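Local coordinates for OxyA protein (Actinoplanes teichomyceticus, PDB 5HH3) that is a haem-containing cytochrome P450 that probably cyclises a peptide by phenolic coupling during glycopeptide antibiotic biosynthesis, at residues Asp23-Val28 with Met254-Glu259. Sequence-based numbering, arbitrary orientation.
Sequences DRFDPV and MADDPE. With GOL (glycerol), chain M.
Arg24 and Asp256 form a salt bridge between a beta hairpin near the N-terminus and the last turn of helix 225-256. Arg24, whose side chain points toward the helix, sits in the type II' turn from Asp23 to Asp26, which is closed by Asp26 N bonding to Asp23 O (2.9 Å). The Asp256 side chain can be followed outward from the helix. Its CB passes 4.0 Å from O2 of a glycerol, probably left from the crystallisation liquor. CG lies anti to the backbone N (chi1 -168°), which carries the carboxylate off the helix toward the turn. There its two oxygens divide the work. OD1 accepts a hydrogen bond from Arg24 NH2 at 3.0 Å; the N-H...O angle of 147° shows a moderate bend, and OD1 lies close to the guanidinium plane. The donor nonetheless stands well above the carboxylate plane, and the two flat groups are turned 47° apart, so the bridge rests on one N-H...O bond, from NH2 to OD1, and not on a coplanar bidentate pair. OD2 takes hydrogen bonds from two glycerol hydroxyls, O3 at 3.2 Å and O2 at an unusually short 2.5 Å, to be read with caution because glycerol C2 also comes within 3.0 Å of OD2. Arg24 NH1 in turn donates to O3 at 3.2 Å, so the glycerol gives the ion pair a second, indirect link. Next to this polar group the Phe25 ring approaches obliquely, its CE2 4.2 Å from Asp256 OD2. Its buried ring also meets Trp252 of the same helix and Leu282 of helix 274-282, placing the hairpin against the helical part of the P450 fold, away from the haem site. With only 98 Å² buried and Arg24 exposed, the chemistry implies a solvent-accessible ionic link beside a buried aromatic ring, its strength probably tempered by water and its observed geometry perhaps partly set by the glycerol.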
ATOM      1  N   ASP B  23      19.755  11.841   1.088  1.00 36.35           N
ATOM      2  CA  ASP B  23      20.431  12.858   1.889  1.00 39.34           C
ATOM      3  C   ASP B  23      21.086  13.793   0.883  1.00 38.15           C
ATOM      4  O   ASP B  23      22.188  13.516   0.377  1.00 36.26           O
ATOM      5  CB  ASP B  23      21.462  12.229   2.816  1.00 41.60           C
ATOM      6  CG  ASP B  23      22.204  13.262   3.654  1.00 45.87           C
ATOM      7  OD1 ASP B  23      21.840  14.466   3.648  1.00 48.13           O
ATOM      8  OD2 ASP B  23      23.166  12.870   4.329  1.00 50.58           O
ATOM      9  N   ARG B  24      20.378  14.878   0.570  1.00 38.35           N
ATOM     10  CA  ARG B  24      20.730  15.728  -0.565  1.00 38.48           C
ATOM     11  C   ARG B  24      20.775  14.854  -1.841  1.00 36.17           C
ATOM     12  O   ARG B  24      19.735  14.362  -2.240  1.00 35.23           O
ATOM     13  CB  ARG B  24      22.001  16.543  -0.258  1.00 41.35           C
ATOM     14  CG  ARG B  24      21.866  17.362   1.026  1.00 44.80           C
ATOM     15  CD  ARG B  24      23.057  18.269   1.338  1.00 48.14           C
ATOM     16  NE  ARG B  24      23.117  19.393   0.393  1.00 50.47           N
ATOM     17  CZ  ARG B  24      23.964  19.516  -0.637  1.00 51.81           C
ATOM     18  NH1 ARG B  24      24.893  18.590  -0.886  1.00 51.97           N
ATOM     19  NH2 ARG B  24      23.896  20.597  -1.425  1.00 52.13           N
ATOM     20  N   PHE B  25      21.937  14.619  -2.446  1.00 35.42           N
ATOM     21  CA  PHE B  25      22.055  13.759  -3.628  1.00 34.50           C
ATOM     22  C   PHE B  25      22.423  12.311  -3.320  1.00 34.00           C
ATOM     23  O   PHE B  25      22.421  11.474  -4.228  1.00 32.65           O
ATOM     24  CB  PHE B  25      23.108  14.326  -4.596  1.00 35.25           C
ATOM     25  CG  PHE B  25      22.817  15.721  -5.032  1.00 35.60           C
ATOM     26  CD1 PHE B  25      21.830  15.960  -5.972  1.00 35.17           C
ATOM     27  CD2 PHE B  25      23.479  16.790  -4.473  1.00 37.28           C
ATOM     28  CE1 PHE B  25      21.536  17.248  -6.374  1.00 35.96           C
ATOM     29  CE2 PHE B  25      23.184  18.088  -4.870  1.00 38.35           C
ATOM     30  CZ  PHE B  25      22.210  18.314  -5.814  1.00 37.19           C
ATOM     31  N   ASP B  26      22.746  12.023  -2.062  1.00 34.21           N
ATOM     32  CA  ASP B  26      23.263  10.723  -1.689  1.00 34.60           C
ATOM     33  C   ASP B  26      22.200   9.730  -1.240  1.00 33.44           C
ATOM     34  O   ASP B  26      21.176  10.132  -0.692  1.00 33.00           O
ATOM     35  CB  ASP B  26      24.262  10.874  -0.577  1.00 36.51           C
ATOM     36  CG  ASP B  26      25.417  11.764  -0.952  1.00 39.53           C
ATOM     37  OD1 ASP B  26      25.647  12.009  -2.159  1.00 42.49           O
ATOM     38  OD2 ASP B  26      26.086  12.197  -0.018  1.00 40.58           O
ATOM     39  N   PRO B  27      22.477   8.420  -1.424  1.00 32.50           N
ATOM     40  CA  PRO B  27      21.716   7.354  -0.754  1.00 31.89           C
ATOM     41  C   PRO B  27      21.769   7.518   0.769  1.00 33.03           C
ATOM     42  O   PRO B  27      22.811   7.941   1.269  1.00 32.97           O
ATOM     43  CB  PRO B  27      22.483   6.080  -1.132  1.00 32.70           C
ATOM     44  CG  PRO B  27      23.339   6.446  -2.296  1.00 33.36           C
ATOM     45  CD  PRO B  27      23.656   7.889  -2.136  1.00 32.99           C
ATOM     46  N   VAL B  28      20.686   7.190   1.487  1.00 32.34           N
ATOM     47  CA  VAL B  28      20.689   7.261   2.965  1.00 33.45           C
ATOM     48  C   VAL B  28      21.498   6.113   3.603  1.00 33.42           C
ATOM     49  O   VAL B  28      21.729   5.082   2.944  1.00 30.41           O
ATOM     50  CB  VAL B  28      19.261   7.319   3.584  1.00 34.63           C
ATOM     51  CG1 VAL B  28      18.547   8.596   3.141  1.00 36.26           C
ATOM     52  CG2 VAL B  28      18.432   6.077   3.268  1.00 33.14           C
ATOM     53  N   MET B 254      23.523  21.998 -10.758  1.00 38.06           N
ATOM     54  CA  MET B 254      24.230  23.103 -11.419  1.00 40.90           C
ATOM     55  C   MET B 254      24.547  24.276 -10.488  1.00 41.37           C
ATOM     56  O   MET B 254      25.664  24.781 -10.510  1.00 41.00           O
ATOM     57  CB  MET B 254      23.457  23.614 -12.623  1.00 42.57           C
ATOM     58  CG  MET B 254      23.327  22.570 -13.730  1.00 43.10           C
ATOM     59  SD  MET B 254      22.202  23.116 -15.025  1.00 46.58           S
ATOM     60  CE  MET B 254      23.057  24.645 -15.468  1.00 44.87           C
ATOM     61  N   ALA B 255      23.575  24.697  -9.683  1.00 41.34           N
ATOM     62  CA  ALA B 255      23.815  25.698  -8.641  1.00 43.93           C
ATOM     63  C   ALA B 255      24.817  25.190  -7.557  1.00 45.41           C
ATOM     64  O   ALA B 255      25.657  25.943  -7.073  1.00 47.14           O
ATOM     65  CB  ALA B 255      22.494  26.138  -8.013  1.00 43.46           C
ATOM     66  N   ASP B 256      24.749  23.910  -7.217  1.00 45.00           N
ATOM     67  CA  ASP B 256      25.635  23.317  -6.231  1.00 46.75           C
ATOM     68  C   ASP B 256      27.081  23.149  -6.724  1.00 47.87           C
ATOM     69  O   ASP B 256      28.011  23.296  -5.939  1.00 48.84           O
ATOM     70  CB  ASP B 256      25.087  21.960  -5.773  1.00 46.81           C
ATOM     71  CG  ASP B 256      25.797  21.435  -4.539  1.00 48.86           C
ATOM     72  OD1 ASP B 256      25.600  21.986  -3.446  1.00 50.79           O
ATOM     73  OD2 ASP B 256      26.577  20.480  -4.666  1.00 50.75           O
ATOM     74  N   ASP B 257      27.276  22.825  -7.999  1.00 47.44           N
ATOM     75  CA  ASP B 257      28.615  22.575  -8.533  1.00 48.88           C
ATOM     76  C   ASP B 257      28.822  23.334  -9.848  1.00 49.17           C
ATOM     77  O   ASP B 257      28.949  22.727 -10.913  1.00 48.57           O
ATOM     78  CB  ASP B 257      28.854  21.074  -8.699  1.00 48.87           C
ATOM     79  CG  ASP B 257      30.353  20.711  -8.788  1.00 51.18           C
ATOM     80  OD1 ASP B 257      31.198  21.601  -8.944  1.00 54.01           O
ATOM     81  OD2 ASP B 257      30.692  19.515  -8.720  1.00 51.42           O
ATOM     82  N   PRO B 258      28.886  24.678  -9.771  1.00 50.62           N
ATOM     83  CA  PRO B 258      28.964  25.477 -10.988  1.00 50.91           C
ATOM     84  C   PRO B 258      30.226  25.242 -11.855  1.00 52.45           C
ATOM     85  O   PRO B 258      30.158  25.397 -13.081  1.00 51.98           O
ATOM     86  CB  PRO B 258      28.897  26.918 -10.459  1.00 52.47           C
ATOM     87  CG  PRO B 258      29.388  26.838  -9.054  1.00 53.20           C
ATOM     88  CD  PRO B 258      28.908  25.520  -8.556  1.00 51.45           C
ATOM     89  N   GLU B 259      31.350  24.860 -11.242  1.00 53.69           N
ATOM     90  CA  GLU B 259      32.605  24.724 -11.993  1.00 55.55           C
ATOM     91  C   GLU B 259      32.577  23.597 -13.030  1.00 52.94           C
ATOM     92  O   GLU B 259      33.081  23.754 -14.135  1.00 53.12           O
ATOM     93  CB  GLU B 259      33.811  24.627 -11.049  1.00 58.38           C
ATOM     94  CG  GLU B 259      34.066  25.958 -10.343  1.00 61.52           C
ATOM     95  CD  GLU B 259      35.171  25.931  -9.304  1.00 64.60           C
ATOM     96  OE1 GLU B 259      35.412  24.868  -8.700  1.00 66.68           O
ATOM     97  OE2 GLU B 259      35.790  26.996  -9.072  1.00 68.36           O
TER
HETATM   98  C1  GOL M 407      28.935  17.122  -6.213  1.00 71.78           C
HETATM   99  O1  GOL M 407      29.405  17.940  -7.286  1.00 69.16           O
HETATM  100  C2  GOL M 407      27.997  17.903  -5.312  1.00 72.35           C
HETATM  101  O2  GOL M 407      26.980  18.477  -6.134  1.00 73.08           O
HETATM  102  C3  GOL M 407      27.342  17.004  -4.262  1.00 73.38           C
HETATM  103  O3  GOL M 407      27.037  17.725  -3.061  1.00 74.50           O